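PDB 2P3E: diaminopimelate decarboxylase from Aquifex aeolicus, which catalyses the pyridoxal-phosphate-dependent decarboxylation of meso-diaminopimelate to L-lysine, the last step of lysine biosynthesis by the diaminopimelate pathway. Local coordinates for the interface of chains A and B. Sequence-based numbering; all coordinates share one arbitrary frame. Chains: chain A/B, Diaminopimelate decarboxylase.

Contact 1: the interface of chains A and B. Residues chain A 86-87, 89, 110, 112, 115; chain B 346, 386-388, 410.
A:Ser87 and A:Gly89 meet B:Asn386 and B:Tyr410 in a polar, water-laced patch of the two-fold homodimer interface, where the start of helix 88-96 of one subunit is held against the 3-10 turn 385-387 of the other. The hydroxyl OG of A:Ser87 donates to the backbone O of B:Asn386 at 2.6 Å, slightly out of the carbonyl plane, with a C=O...donor angle of 160°. The serine reaches it because OG lies between its own backbone N and carbonyl carbon (chi1 71°). B:Arg388 crosses A:Glu115 at about a right angle, and the weak salt bridge from NH2 to the carboxylate OE1 spans 3.5 Å with the two planes 74° apart, a geometry that does not suit a flat, two-bond pairing. OE1 is also held from within chain A: the backbone N and hydroxyl OG1 of A:Thr112 reach it from opposite faces of the carboxylate plane, which should limit the group's rotation. One guanidinium face lies against B:Pro346 CB, which packs 3.4 Å from A:Gly110 CA. The guanidinium NH1 meets a water at 2.8 Å that also joins A:Val86 O, B:Pro346 O and B:Asn386 OD1. A second water connects A:Gly89 N with B:Met387 O. Over the B:Tyr410 ring, offset toward its rim, sits A:Gly89 CA, 3.4 Å from the ring centroid.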
loop_
_atom_site.group_PDB
_atom_site.type_symbol
_atom_site.label_atom_id
_atom_site.label_comp_id
_atom_site.label_asym_id
_atom_site.label_seq_id
_atom_site.Cartn_x
_atom_site.Cartn_y
_atom_site.Cartn_z
ATOM N N VAL A 86 -0.706 -10.676 14.635
ATOM C CA VAL A 86 0.649 -10.123 14.538
ATOM C C VAL A 86 0.726 -8.669 15.013
ATOM O O VAL A 86 1.773 -8.026 14.889
ATOM C CB VAL A 86 1.248 -10.263 13.104
ATOM C CG1 VAL A 86 1.331 -11.740 12.682
ATOM C CG2 VAL A 86 0.473 -9.438 12.068
ATOM N N SER A 87 -0.378 -8.139 15.551
ATOM C CA SER A 87 -0.376 -6.760 16.055
ATOM C C SER A 87 -1.426 -6.551 17.128
ATOM O O SER A 87 -2.323 -7.389 17.299
ATOM C CB SER A 87 -0.609 -5.761 14.912
ATOM O OG SER A 87 -1.962 -5.838 14.460
ATOM N N GLY A 89 -3.655 -4.237 16.894
ATOM C CA GLY A 89 -4.886 -4.004 16.131
ATOM C C GLY A 89 -5.589 -5.312 15.808
ATOM O O GLY A 89 -6.813 -5.379 15.830
ATOM N N GLY A 110 6.283 -7.450 15.066
ATOM C CA GLY A 110 5.482 -6.237 15.304
ATOM C C GLY A 110 4.927 -6.209 16.720
ATOM O O GLY A 110 3.720 -6.455 16.938
ATOM N N THR A 112 5.382 -3.821 19.958
ATOM C CA THR A 112 5.719 -2.665 20.804
ATOM C C THR A 112 5.400 -2.962 22.264
ATOM O O THR A 112 4.715 -3.944 22.573
ATOM C CB THR A 112 4.952 -1.390 20.380
ATOM O OG1 THR A 112 3.546 -1.615 20.537
ATOM C CG2 THR A 112 5.256 -1.009 18.915
ATOM N N GLU A 115 1.535 -2.988 22.799
ATOM C CA GLU A 115 0.892 -4.163 22.198
ATOM C C GLU A 115 1.123 -5.406 23.062
ATOM O O GLU A 115 0.189 -6.163 23.338
ATOM C CB GLU A 115 1.437 -4.415 20.778
ATOM C CG GLU A 115 0.934 -3.446 19.702
ATOM C CD GLU A 115 1.653 -3.651 18.372
ATOM O OE1 GLU A 115 2.914 -3.494 18.312
ATOM O OE2 GLU A 115 0.956 -3.951 17.387
ATOM N N PRO B 346 7.710 -3.899 11.481
ATOM C CA PRO B 346 6.832 -4.757 12.272
ATOM C C PRO B 346 5.964 -5.712 11.422
ATOM O O PRO B 346 5.410 -6.674 11.958
ATOM C CB PRO B 346 5.937 -3.738 13.002
ATOM C CG PRO B 346 5.816 -2.612 12.037
ATOM C CD PRO B 346 7.124 -2.561 11.266
ATOM N N ASN B 386 -1.920 -5.419 8.358
ATOM C CA ASN B 386 -1.716 -5.937 9.706
ATOM C C ASN B 386 -2.467 -5.112 10.768
ATOM O O ASN B 386 -2.108 -5.131 11.944
ATOM C CB ASN B 386 -0.212 -6.031 10.058
ATOM C CG ASN B 386 0.554 -7.116 9.266
ATOM O OD1 ASN B 386 1.717 -7.344 9.546
ATOM N ND2 ASN B 386 -0.096 -7.787 8.303
ATOM N N MET B 387 -3.513 -4.392 10.348
ATOM C CA MET B 387 -4.323 -3.589 11.275
ATOM C C MET B 387 -3.457 -2.561 12.016
ATOM O O MET B 387 -3.648 -2.318 13.208
ATOM C CB MET B 387 -5.098 -4.497 12.257
ATOM C CG MET B 387 -6.433 -4.990 11.738
ATOM S SD MET B 387 -7.643 -3.647 11.496
ATOM C CE MET B 387 -7.863 -3.105 13.197
ATOM N N ARG B 388 -2.515 -1.953 11.296
ATOM C CA ARG B 388 -1.632 -0.964 11.879
ATOM C C ARG B 388 -2.116 0.446 11.572
ATOM O O ARG B 388 -2.173 0.835 10.409
ATOM C CB ARG B 388 -0.187 -1.156 11.376
ATOM C CG ARG B 388 0.379 -2.536 11.729
ATOM C CD ARG B 388 1.907 -2.611 11.658
ATOM N NE ARG B 388 2.506 -2.138 12.912
ATOM C CZ ARG B 388 2.695 -2.859 14.034
ATOM N NH1 ARG B 388 2.393 -4.162 14.123
ATOM N NH2 ARG B 388 3.232 -2.247 15.095
ATOM N N TYR B 410 -7.299 2.071 16.120
ATOM C CA TYR B 410 -7.914 0.890 15.498
ATOM C C TYR B 410 -9.342 1.142 15.010
ATOM O O TYR B 410 -9.743 0.636 13.950
ATOM C CB TYR B 410 -7.909 -0.296 16.470
ATOM C CG TYR B 410 -6.552 -0.618 17.060
ATOM C CD1 TYR B 410 -5.385 -0.555 16.280
ATOM C CD2 TYR B 410 -6.437 -1.026 18.386
ATOM C CE1 TYR B 410 -4.135 -0.849 16.835
ATOM C CE2 TYR B 410 -5.199 -1.334 18.943
ATOM C CZ TYR B 410 -4.055 -1.245 18.153
ATOM O OH TYR B 410 -2.833 -1.557 18.702
HETATM O O HOH W 1 2.566 -6.267 12.265
HETATM O O HOH W 2 -1.700 -2.777 15.217
#

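Contact 2: the interface of chains A and B. Residues chain A 109-111, 175; chain B 297, 308, 345-346.
A:Val109 turns CG1 anti to its carbonyl carbon (chi1 -62°), which leaves CG2 pointing at the backbone O of B:Gly345, 3.3 Å away. In this dimer of a class-II Orn/Lys/Arg decarboxylase, B:Ile308 places CG2 anti to its own backbone N, beside the carbonyl carbon, and that methyl packs 3.9 Å from A:Val109 CB. The two branched side chains cross at about a right angle, with the isoleucine tip CD1 4.0 Å from A:Val109 CG1. The other side of the patch is polar. A:Lys175 reaches across with its side-chain amine nitrogen NZ, which donates to B:Gly345 O over 2.8 Å. The approach is from above the carbonyl plane, 55° out of it, with a C=O...donor angle of 123°, so the bond does not use a lone-pair direction. The same carbonyl oxygen thus meets both the lysine nitrogen and the valine methyl. Nearby, a water links A:Val109 N, at 2.8 Å, to the backbone O of B:Pro346, tying the main chains of the two subunits together beside the valine. Toward strand 289-301, the outer atoms of the B:Phe297 ring come up to the backbone of the 109-111 segment, with both CE2 and CZ 3.4 Å from A:Lys111 O.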
loop_
_atom_site.group_PDB
_atom_site.type_symbol
_atom_site.label_atom_id
_atom_site.label_comp_id
_atom_site.label_asym_id
_atom_site.label_seq_id
_atom_site.Cartn_x
_atom_site.Cartn_y
_atom_site.Cartn_z
ATOM N N VAL A 109 7.308 -9.863 14.512
ATOM C CA VAL A 109 8.225 -8.935 15.174
ATOM C C VAL A 109 7.553 -7.578 15.466
ATOM O O VAL A 109 8.179 -6.680 16.044
ATOM C CB VAL A 109 9.549 -8.769 14.367
ATOM C CG1 VAL A 109 10.290 -10.104 14.260
ATOM C CG2 VAL A 109 9.298 -8.176 12.982
ATOM N N GLY A 110 6.283 -7.450 15.066
ATOM C CA GLY A 110 5.482 -6.237 15.304
ATOM C C GLY A 110 4.927 -6.209 16.720
ATOM O O GLY A 110 3.720 -6.455 16.938
ATOM N N LYS A 111 5.823 -5.935 17.677
ATOM C CA LYS A 111 5.520 -6.092 19.109
ATOM C C LYS A 111 6.096 -4.948 19.954
ATOM O O LYS A 111 7.166 -5.082 20.569
ATOM C CB LYS A 111 6.026 -7.443 19.616
ATOM C CG LYS A 111 5.275 -8.636 19.047
ATOM C CD LYS A 111 5.951 -9.959 19.410
ATOM C CE LYS A 111 5.038 -11.159 19.169
ATOM N NZ LYS A 111 5.860 -12.333 18.803
ATOM N N LYS A 175 14.085 -12.086 8.548
ATOM C CA LYS A 175 14.087 -11.500 9.900
ATOM C C LYS A 175 13.431 -12.451 10.914
ATOM O O LYS A 175 13.531 -12.232 12.125
ATOM C CB LYS A 175 13.416 -10.103 9.948
ATOM C CG LYS A 175 11.938 -10.065 9.545
ATOM C CD LYS A 175 11.420 -8.628 9.451
ATOM C CE LYS A 175 9.936 -8.583 9.080
ATOM N NZ LYS A 175 9.397 -7.180 8.983
ATOM N N PHE B 297 13.621 -4.045 18.693
ATOM C CA PHE B 297 14.480 -5.197 18.999
ATOM C C PHE B 297 15.743 -5.204 18.140
ATOM O O PHE B 297 15.732 -4.724 16.999
ATOM C CB PHE B 297 13.748 -6.529 18.770
ATOM C CG PHE B 297 12.449 -6.649 19.506
ATOM C CD1 PHE B 297 12.423 -6.943 20.862
ATOM C CD2 PHE B 297 11.249 -6.462 18.837
ATOM C CE1 PHE B 297 11.196 -7.042 21.548
ATOM C CE2 PHE B 297 10.029 -6.568 19.510
ATOM C CZ PHE B 297 10.009 -6.863 20.871
ATOM N N ILE B 308 15.150 -4.073 14.404
ATOM C CA ILE B 308 13.696 -4.127 14.195
ATOM C C ILE B 308 13.071 -2.863 14.765
ATOM O O ILE B 308 13.260 -2.554 15.948
ATOM C CB ILE B 308 13.079 -5.404 14.833
ATOM C CG1 ILE B 308 13.755 -6.655 14.247
ATOM C CG2 ILE B 308 11.536 -5.436 14.626
ATOM C CD1 ILE B 308 13.532 -7.958 15.038
ATOM N N GLY B 345 10.872 -3.689 9.578
ATOM C CA GLY B 345 9.715 -3.186 10.305
ATOM C C GLY B 345 8.915 -4.262 11.004
ATOM O O GLY B 345 9.363 -5.404 11.104
ATOM N N PRO B 346 7.710 -3.899 11.481
ATOM C CA PRO B 346 6.832 -4.757 12.272
ATOM C C PRO B 346 5.964 -5.712 11.422
ATOM O O PRO B 346 5.410 -6.674 11.958
ATOM C CB PRO B 346 5.937 -3.738 13.002
ATOM C CG PRO B 346 5.816 -2.612 12.037
ATOM C CD PRO B 346 7.124 -2.561 11.266
HETATM O O HOH W 3 6.083 -9.317 12.078
#

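Contact 3: the interface of chains A and B. Residues chain A 68, 70, 87, 90, 92-93; chain B 384, 386-387, 413-414.
A:Phe68 and B:Met387 bury 47 and 44 Å² in this apolar patch of the homodimer interface, and B:Val414 adds 33 Å². The bent methionine, turned at both chi2 and chi3 (-66° and -65°), lays its thioether over one face of the phenyl ring: SD stands 3.7 Å above the plane, offset toward the rim. Its CG touches A:Phe68 CB at 3.5 Å and, at 3.6 Å, A:Leu93 CD2, whose side chain crosses the methionine at about a right angle. The far edge of the ring reaches B:Ile413, with CG2 4.0 Å from CE1. An alanine in place of A:Phe68 would probably leave the B:Met387 sulfur without the ring beneath it and open a gap beside B:Ile413. B:Val414 divides its two methyls: CG1 meets A:Leu93 CD1 at 3.9 Å, while CG2 lies 3.7 Å from the phenolic OH of A:Tyr92. At the polar margin, A:Glu90 crosses B:Met387 obliquely, its CG 3.8 Å from the methionine CB, and its backbone N donates to A:Ser87 OG, which caps the start of helix 88-96. In the fold, this helix and the loop residue A:Phe68, just ahead of helix 70-78, face the 3-10 turn 385-387 and helix 410-414 near the C-terminus of chain B.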
loop_
_atom_site.group_PDB
_atom_site.type_symbol
_atom_site.label_atom_id
_atom_site.label_comp_id
_atom_site.label_asym_id
_atom_site.label_seq_id
_atom_site.Cartn_x
_atom_site.Cartn_y
_atom_site.Cartn_z
ATOM N N PHE A 68 -8.844 -8.396 7.535
ATOM C CA PHE A 68 -9.237 -7.870 8.836
ATOM C C PHE A 68 -10.698 -7.422 8.999
ATOM O O PHE A 68 -11.051 -6.838 10.023
ATOM C CB PHE A 68 -8.262 -6.746 9.308
ATOM C CG PHE A 68 -8.135 -5.565 8.368
ATOM C CD1 PHE A 68 -9.221 -4.721 8.112
ATOM C CD2 PHE A 68 -6.900 -5.259 7.779
ATOM C CE1 PHE A 68 -9.095 -3.609 7.258
ATOM C CE2 PHE A 68 -6.748 -4.151 6.939
ATOM C CZ PHE A 68 -7.848 -3.316 6.667
ATOM N N PRO A 70 -14.065 -7.105 10.346
ATOM C CA PRO A 70 -14.523 -7.669 11.630
ATOM C C PRO A 70 -15.702 -8.619 11.506
ATOM O O PRO A 70 -15.839 -9.513 12.351
ATOM C CB PRO A 70 -14.903 -6.440 12.481
ATOM C CG PRO A 70 -14.918 -5.251 11.541
ATOM C CD PRO A 70 -14.115 -5.634 10.316
ATOM N N SER A 87 -0.378 -8.139 15.551
ATOM C CA SER A 87 -0.376 -6.760 16.055
ATOM C C SER A 87 -1.426 -6.551 17.128
ATOM O O SER A 87 -2.323 -7.389 17.299
ATOM C CB SER A 87 -0.609 -5.761 14.912
ATOM O OG SER A 87 -1.962 -5.838 14.460
ATOM N N GLU A 90 -4.813 -6.354 15.502
ATOM C CA GLU A 90 -5.391 -7.682 15.296
ATOM C C GLU A 90 -5.920 -8.318 16.588
ATOM O O GLU A 90 -6.936 -9.040 16.566
ATOM C CB GLU A 90 -4.409 -8.603 14.558
ATOM C CG GLU A 90 -4.139 -8.107 13.123
ATOM C CD GLU A 90 -3.326 -9.093 12.319
ATOM O OE1 GLU A 90 -2.838 -10.105 12.901
ATOM O OE2 GLU A 90 -3.140 -8.842 11.116
ATOM N N TYR A 92 -7.204 -6.512 19.127
ATOM C CA TYR A 92 -8.430 -5.703 19.265
ATOM C C TYR A 92 -9.581 -6.283 18.429
ATOM O O TYR A 92 -10.707 -6.471 18.911
ATOM C CB TYR A 92 -8.096 -4.261 18.853
ATOM C CG TYR A 92 -9.229 -3.412 18.275
ATOM C CD1 TYR A 92 -9.903 -2.507 19.067
ATOM C CD2 TYR A 92 -9.568 -3.484 16.916
ATOM C CE1 TYR A 92 -10.930 -1.703 18.548
ATOM C CE2 TYR A 92 -10.592 -2.701 16.383
ATOM C CZ TYR A 92 -11.266 -1.810 17.214
ATOM O OH TYR A 92 -12.262 -1.004 16.702
ATOM N N LEU A 93 -9.259 -6.605 17.180
ATOM C CA LEU A 93 -10.190 -7.178 16.230
ATOM C C LEU A 93 -10.697 -8.557 16.664
ATOM O O LEU A 93 -11.917 -8.803 16.672
ATOM C CB LEU A 93 -9.476 -7.259 14.885
ATOM C CG LEU A 93 -10.195 -7.205 13.559
ATOM C CD1 LEU A 93 -10.944 -5.881 13.379
ATOM C CD2 LEU A 93 -9.095 -7.345 12.560
ATOM N N HIS B 384 -3.084 0.093 5.947
ATOM C CA HIS B 384 -3.440 -0.454 7.251
ATOM C C HIS B 384 -3.124 -1.936 7.364
ATOM O O HIS B 384 -3.652 -2.623 8.237
ATOM C CB HIS B 384 -4.935 -0.229 7.547
ATOM C CG HIS B 384 -5.287 1.216 7.706
ATOM N ND1 HIS B 384 -6.328 1.813 7.029
ATOM C CD2 HIS B 384 -4.704 2.187 8.448
ATOM C CE1 HIS B 384 -6.394 3.089 7.374
ATOM N NE2 HIS B 384 -5.407 3.345 8.215
ATOM N N ASN B 386 -1.920 -5.419 8.358
ATOM C CA ASN B 386 -1.716 -5.937 9.706
ATOM C C ASN B 386 -2.467 -5.112 10.768
ATOM O O ASN B 386 -2.108 -5.131 11.944
ATOM C CB ASN B 386 -0.212 -6.031 10.058
ATOM C CG ASN B 386 0.554 -7.116 9.266
ATOM O OD1 ASN B 386 1.717 -7.344 9.546
ATOM N ND2 ASN B 386 -0.096 -7.787 8.303
ATOM N N MET B 387 -3.513 -4.392 10.348
ATOM C CA MET B 387 -4.323 -3.589 11.275
ATOM C C MET B 387 -3.457 -2.561 12.016
ATOM O O MET B 387 -3.648 -2.318 13.208
ATOM C CB MET B 387 -5.098 -4.497 12.257
ATOM C CG MET B 387 -6.433 -4.990 11.738
ATOM S SD MET B 387 -7.643 -3.647 11.496
ATOM C CE MET B 387 -7.863 -3.105 13.197
ATOM N N ILE B 413 -9.571 2.531 11.395
ATOM C CA ILE B 413 -9.355 1.514 10.349
ATOM C C ILE B 413 -10.669 0.804 9.975
ATOM O O ILE B 413 -10.974 0.636 8.790
ATOM C CB ILE B 413 -8.268 0.477 10.751
ATOM C CG1 ILE B 413 -6.934 1.175 11.084
ATOM C CG2 ILE B 413 -8.050 -0.575 9.628
ATOM C CD1 ILE B 413 -5.878 0.234 11.708
ATOM N N VAL B 414 -11.433 0.383 10.985
ATOM C CA VAL B 414 -12.639 -0.423 10.725
ATOM C C VAL B 414 -13.964 0.350 10.839
ATOM O O VAL B 414 -15.039 -0.252 10.771
ATOM C CB VAL B 414 -12.669 -1.709 11.613
ATOM C CG1 VAL B 414 -11.463 -2.610 11.273
ATOM C CG2 VAL B 414 -12.661 -1.354 13.084
#

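Contact 1 lies between the other two: the C-alpha centres are about 10 Å apart for contacts 1 and 2, about 8 Å for contacts 1 and 3, and about 17 Å for contacts 2 and 3. A:Gly110 and B:Pro346 belong to both contacts 1 and 2; A:Ser87, B:Asn386 and B:Met387 belong to both contacts 1 and 3. The three therefore form one continuous strip, repeated by the two-fold axis. Their centres lie about 27 to 30 Å from chain A's own A:Cys348, but this family builds its active sites from both subunits, so holding them together here probably helps keep a shared site in register.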